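Local atomic coordinates of glycerol trinitrate reductase (PDB entry 5EPD), a protein that probably uses FMN and a nicotinamide coenzyme to reduce nitrate esters such as glycerol trinitrate, as a member of the old yellow enzyme family. Residues Thr30-Ile35 and Ile279-Val284; Leu73-Ala78 and Gly192-Gly197. All blocks are in the same frame, centred on the assembly; numbering follows the deposited sequence.

Contact 1: residues Thr30-Ile35 and Ile279-Val284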
loop_
_atom_site.group_PDB
_atom_site.type_symbol
_atom_site.label_atom_id
_atom_site.label_comp_id
_atom_site.label_asym_id
_atom_site.label_seq_id
_atom_site.Cartn_x
_atom_site.Cartn_y
_atom_site.Cartn_z
ATOM N N THR A 30 -13.499 -12.696 -10.589
ATOM C CA THR A 30 -12.662 -13.656 -9.928
ATOM C C THR A 30 -12.890 -13.442 -8.455
ATOM O O THR A 30 -13.670 -12.556 -8.067
ATOM C CB THR A 30 -11.185 -13.508 -10.353
ATOM O OG1 THR A 30 -10.381 -14.363 -9.550
ATOM C CG2 THR A 30 -10.699 -12.067 -10.227
ATOM N N SER A 31 -12.283 -14.285 -7.635
ATOM C CA SER A 31 -12.452 -14.124 -6.200
ATOM C C SER A 31 -11.100 -13.921 -5.549
ATOM O O SER A 31 -10.067 -14.361 -6.049
ATOM C CB SER A 31 -13.183 -15.318 -5.590
ATOM O OG SER A 31 -12.589 -16.507 -6.051
ATOM N N LEU A 32 -11.126 -13.205 -4.447
ATOM C CA LEU A 32 -9.952 -12.978 -3.642
ATOM C C LEU A 32 -10.354 -13.397 -2.242
ATOM O O LEU A 32 -11.276 -12.816 -1.673
ATOM C CB LEU A 32 -9.571 -11.497 -3.679
ATOM C CG LEU A 32 -8.365 -11.115 -2.823
ATOM C CD1 LEU A 32 -7.109 -11.797 -3.357
ATOM C CD2 LEU A 32 -8.227 -9.597 -2.784
ATOM N N GLY A 33 -9.675 -14.405 -1.698
ATOM C CA GLY A 33 -10.025 -14.954 -0.396
ATOM C C GLY A 33 -11.529 -15.101 -0.319
ATOM O O GLY A 33 -12.143 -15.748 -1.177
ATOM N N ALA A 34 -12.120 -14.456 0.684
ATOM C CA ALA A 34 -13.576 -14.416 0.840
ATOM C C ALA A 34 -14.305 -13.788 -0.376
ATOM O O ALA A 34 -15.109 -14.447 -1.043
ATOM C CB ALA A 34 -13.942 -13.671 2.125
ATOM N N ILE A 35 -13.993 -12.529 -0.670
ATOM C CA ILE A 35 -14.788 -11.735 -1.615
ATOM C C ILE A 35 -14.716 -12.132 -3.103
ATOM O O ILE A 35 -13.936 -12.995 -3.521
ATOM C CB ILE A 35 -14.475 -10.230 -1.476
ATOM C CG1 ILE A 35 -13.049 -9.919 -1.958
ATOM C CG2 ILE A 35 -14.713 -9.777 -0.036
ATOM C CD1 ILE A 35 -12.565 -8.532 -1.592
ATOM N N ILE A 279 -2.532 -16.311 4.368
ATOM C CA ILE A 279 -3.111 -15.030 3.953
ATOM C C ILE A 279 -3.612 -15.075 2.516
ATOM O O ILE A 279 -3.094 -15.819 1.664
ATOM C CB ILE A 279 -2.168 -13.814 4.150
ATOM C CG1 ILE A 279 -0.822 -14.044 3.485
ATOM C CG2 ILE A 279 -1.993 -13.487 5.633
ATOM C CD1 ILE A 279 -0.034 -12.772 3.337
ATOM N N ALA A 280 -4.639 -14.265 2.279
ATOM C CA ALA A 280 -5.319 -14.173 0.986
ATOM C C ALA A 280 -4.393 -13.834 -0.203
ATOM O O ALA A 280 -4.576 -14.379 -1.285
ATOM C CB ALA A 280 -6.447 -13.151 1.066
ATOM N N TYR A 281 -3.421 -12.937 -0.025
ATOM C CA TYR A 281 -2.599 -12.539 -1.165
ATOM C C TYR A 281 -1.297 -11.836 -0.830
ATOM O O TYR A 281 -1.169 -11.188 0.208
ATOM C CB TYR A 281 -3.414 -11.647 -2.118
ATOM C CG TYR A 281 -3.617 -10.206 -1.681
ATOM C CD1 TYR A 281 -2.603 -9.267 -1.810
ATOM C CD2 TYR A 281 -4.849 -9.777 -1.185
ATOM C CE1 TYR A 281 -2.802 -7.940 -1.439
ATOM C CE2 TYR A 281 -5.068 -8.447 -0.828
ATOM C CZ TYR A 281 -4.041 -7.532 -0.956
ATOM O OH TYR A 281 -4.240 -6.223 -0.596
ATOM N N ILE A 282 -0.341 -11.967 -1.750
ATOM C CA ILE A 282 0.826 -11.106 -1.774
ATOM C C ILE A 282 0.729 -10.185 -2.990
ATOM O O ILE A 282 0.198 -10.551 -4.039
ATOM C CB ILE A 282 2.177 -11.883 -1.763
ATOM C CG1 ILE A 282 2.284 -12.866 -2.942
ATOM C CG2 ILE A 282 2.367 -12.602 -0.424
ATOM C CD1 ILE A 282 3.634 -13.538 -3.048
ATOM N N HIS A 283 1.244 -8.976 -2.811
ATOM C CA HIS A 283 1.228 -7.926 -3.827
ATOM C C HIS A 283 2.697 -7.528 -4.053
ATOM O O HIS A 283 3.346 -6.926 -3.184
ATOM C CB HIS A 283 0.387 -6.750 -3.298
ATOM C CG HIS A 283 0.202 -5.624 -4.266
ATOM N ND1 HIS A 283 -0.744 -4.641 -4.067
ATOM C CD2 HIS A 283 0.819 -5.325 -5.436
ATOM C CE1 HIS A 283 -0.701 -3.782 -5.072
ATOM N NE2 HIS A 283 0.242 -4.172 -5.915
ATOM N N VAL A 284 3.223 -7.861 -5.216
ATOM C CA VAL A 284 4.652 -7.742 -5.429
ATOM C C VAL A 284 4.937 -6.639 -6.443
ATOM O O VAL A 284 4.449 -6.682 -7.585
ATOM C CB VAL A 284 5.291 -9.095 -5.867
ATOM C CG1 VAL A 284 6.804 -8.957 -6.041
ATOM C CG2 VAL A 284 4.964 -10.194 -4.846
HETATM O O HOH W 1 -7.078 -15.330 -1.594
#
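Leu32 packs against Tyr281 where an N-terminal beta-hairpin, strands 30-31 and 36-37, lies at the base of the TIM barrel. Closing the bottom of the barrel with such a hairpin is a feature of old yellow enzymes; here the turn meets the entry to the sixth barrel strand, 281-284. Tracing Leu32 outward from CB, CG is anti to the backbone N (chi1 178°), which swings the isobutyl end across until both methyls meet the tyrosine. CG itself comes to 4.1 Å from Tyr281 CD2. Beyond it the branches straddle that same ring carbon: Leu32 CD1 lies 3.7 Å from Tyr281 CD2 and leans back to Tyr281 CB at 3.9 Å, while Leu32 CD2 reaches on to Tyr281 CE2, also at 3.9 Å. The approach to the ring is oblique. Leucine suits the place because its two methyls grip the apolar flank of the tyrosine from CB to CE2, leaving the hydroxyl to hydrogen-bond Glu194 in the barrel interior. Thr310 of the next strand touches both side chains. The hairpin's turn is pinned by its own bond from Leu32 N to Ile35 O. Glycine fits at Gly33 for two reasons: phi is positive (44°), and the CB direction points at the methyl of Ala280, where space is tight. Gly33 CA thus lies 4.3 Å from Ala280 CB. The polar join beside this apolar patch is made by one water, which accepts from Gly33 N at 2.8 Å and donates to Ala280 O at 2.7 Å.

Contact 2: residues Leu73-Ala78 and Gly192-Gly197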
loop_
_atom_site.group_PDB
_atom_site.type_symbol
_atom_site.label_atom_id
_atom_site.label_comp_id
_atom_site.label_asym_id
_atom_site.label_seq_id
_atom_site.Cartn_x
_atom_site.Cartn_y
_atom_site.Cartn_z
ATOM N N LEU A 73 -10.649 -4.289 -7.823
ATOM C CA LEU A 73 -10.272 -4.016 -6.437
ATOM C C LEU A 73 -9.481 -2.718 -6.375
ATOM O O LEU A 73 -8.562 -2.491 -7.201
ATOM C CB LEU A 73 -9.411 -5.167 -5.876
ATOM C CG LEU A 73 -8.906 -5.046 -4.424
ATOM C CD1 LEU A 73 -10.032 -5.167 -3.406
ATOM C CD2 LEU A 73 -7.830 -6.076 -4.121
ATOM N N ILE A 74 -9.833 -1.865 -5.409
ATOM C CA ILE A 74 -9.061 -0.658 -5.123
ATOM C C ILE A 74 -8.236 -0.894 -3.877
ATOM O O ILE A 74 -8.766 -1.339 -2.854
ATOM C CB ILE A 74 -9.962 0.566 -4.856
ATOM C CG1 ILE A 74 -10.731 0.939 -6.097
ATOM C CG2 ILE A 74 -9.120 1.760 -4.394
ATOM C CD1 ILE A 74 -11.800 2.001 -5.839
ATOM N N ILE A 75 -6.942 -0.603 -3.954
ATOM C CA ILE A 75 -6.137 -0.513 -2.734
ATOM C C ILE A 75 -6.038 0.966 -2.388
ATOM O O ILE A 75 -5.557 1.781 -3.196
ATOM C CB ILE A 75 -4.684 -1.042 -2.869
ATOM C CG1 ILE A 75 -4.593 -2.325 -3.699
ATOM C CG2 ILE A 75 -4.088 -1.230 -1.475
ATOM C CD1 ILE A 75 -5.059 -3.546 -2.949
ATOM N N SER A 76 -6.491 1.328 -1.201
ATOM C CA SER A 76 -6.417 2.727 -0.787
ATOM C C SER A 76 -4.981 3.187 -0.734
ATOM O O SER A 76 -4.041 2.381 -0.644
ATOM C CB SER A 76 -6.943 2.921 0.622
ATOM O OG SER A 76 -6.007 2.393 1.569
ATOM N N GLU A 77 -4.857 4.501 -0.772
ATOM C CA GLU A 77 -3.664 5.201 -0.371
ATOM C C GLU A 77 -3.157 4.652 0.945
ATOM O O GLU A 77 -3.947 4.274 1.836
ATOM C CB GLU A 77 -3.974 6.686 -0.202
ATOM C CG GLU A 77 -5.124 6.980 0.780
ATOM C CD GLU A 77 -5.752 8.354 0.541
ATOM O OE1 GLU A 77 -6.865 8.460 -0.048
ATOM O OE2 GLU A 77 -5.120 9.344 0.962
ATOM N N ALA A 78 -1.838 4.594 1.057
ATOM C CA ALA A 78 -1.202 4.255 2.327
ATOM C C ALA A 78 -1.757 5.159 3.450
ATOM O O ALA A 78 -1.848 6.386 3.288
ATOM C CB ALA A 78 0.306 4.410 2.220
ATOM N N GLY A 192 -11.085 -5.618 3.487
ATOM C CA GLY A 192 -9.873 -6.224 4.030
ATOM C C GLY A 192 -8.780 -5.160 4.123
ATOM O O GLY A 192 -9.042 -3.973 3.896
ATOM N N VAL A 193 -7.561 -5.597 4.434
ATOM C CA VAL A 193 -6.400 -4.707 4.501
ATOM C C VAL A 193 -5.192 -5.244 3.752
ATOM O O VAL A 193 -5.089 -6.450 3.458
ATOM C CB VAL A 193 -5.939 -4.461 5.945
ATOM C CG1 VAL A 193 -7.068 -3.835 6.758
ATOM C CG2 VAL A 193 -5.444 -5.765 6.574
ATOM N N GLU A 194 -4.270 -4.328 3.475
ATOM C CA GLU A 194 -2.996 -4.664 2.865
ATOM C C GLU A 194 -1.869 -4.064 3.722
ATOM O O GLU A 194 -1.702 -2.869 3.797
ATOM C CB GLU A 194 -2.915 -4.126 1.440
ATOM C CG GLU A 194 -1.608 -4.510 0.791
ATOM C CD GLU A 194 -1.465 -4.012 -0.611
ATOM O OE1 GLU A 194 -0.663 -3.065 -0.806
ATOM O OE2 GLU A 194 -2.134 -4.580 -1.503
ATOM N N VAL A 195 -1.096 -4.915 4.368
ATOM C CA VAL A 195 0.046 -4.494 5.181
ATOM C C VAL A 195 1.108 -3.881 4.248
ATOM O O VAL A 195 1.539 -4.529 3.276
ATOM C CB VAL A 195 0.598 -5.718 5.987
ATOM C CG1 VAL A 195 1.893 -5.387 6.735
ATOM C CG2 VAL A 195 -0.462 -6.214 6.969
ATOM N N HIS A 196 1.522 -2.639 4.506
ATOM C CA HIS A 196 2.580 -2.053 3.661
ATOM C C HIS A 196 3.989 -2.582 4.085
ATOM O O HIS A 196 4.650 -2.045 5.014
ATOM C CB HIS A 196 2.515 -0.507 3.648
ATOM C CG HIS A 196 3.189 0.133 2.458
ATOM N ND1 HIS A 196 4.073 -0.538 1.630
ATOM C CD2 HIS A 196 3.118 1.399 1.978
ATOM C CE1 HIS A 196 4.495 0.277 0.680
ATOM N NE2 HIS A 196 3.929 1.461 0.868
ATOM N N GLY A 197 4.437 -3.637 3.388
ATOM C CA GLY A 197 5.734 -4.270 3.662
ATOM C C GLY A 197 6.825 -3.881 2.664
ATOM O O GLY A 197 7.887 -4.534 2.620
#
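Ile75 and Glu194 meet by van der Waals packing across the inside of the TIM barrel, between its second and fourth strands; strand 117-122 runs between them in the sheet. The backbones stay well apart, with CA atoms of Ile75 and Glu194 7.6 Å from each other, so side chains alone make the contact. The two cross at about a right angle. In Glu194 a chi1 of -178° and an equally straight chi2 run the chain out at full extension, which carries the carboxylate into the interior. There Ile75 CG2 sits over the flat group, 3.9 Å from Glu194 CD, while Ile75 CD1 closes to 3.4 Å of Glu194 OE2. A branched isoleucine fits well, offering two methyls to one face of the carboxylate. Further along, Ala78 CB abuts the edge of the His196 ring, 4.1 Å from His196 CD2 and near the ring plane; the short methyl lets that edge approach, while the imidazole also meets Trp122 and Tyr201. This is toward the C-terminal end of the strands, where relatives hold FMN, absent from this form. Between the two points Ser76 OG donates to Glu77 O at 2.8 Å, from above the carbonyl plane, and is itself bonded by Gln120 N, tying the bend after Ile75 to the neighbouring strand. A buried acid capped on one face by methyls needs polar partners, and here Tyr281 and His283 hydrogen-bond OE2, with a weak bond from Gln120 to OE1. Shielding from water on the isoleucine side may make the bonds to OE2 matter more.

Overall arrangement
Both contacts are largely buried, but contact 2 lies about 4 Å from the centre of the chain and contact 1 about 14 Å, at the base, where Gly33 is exposed. Their centres are 12 Å apart. Contact 2 spans two strands of the eight-stranded barrel; contact 1 joins one barrel strand to the hairpin outside it. Chemistry follows place: water can bridge main-chain groups at the base, whereas contact 2 sets methyls against a carboxylate and the edge of an imidazole. The two contacts touch where Tyr281 OH packs 3.7 Å from Ile75 CD1. Leu32 CD2 also lies 3.8 Å from Leu73 CD2, continuing the apolar packing from the hairpin turn to strand 73-80.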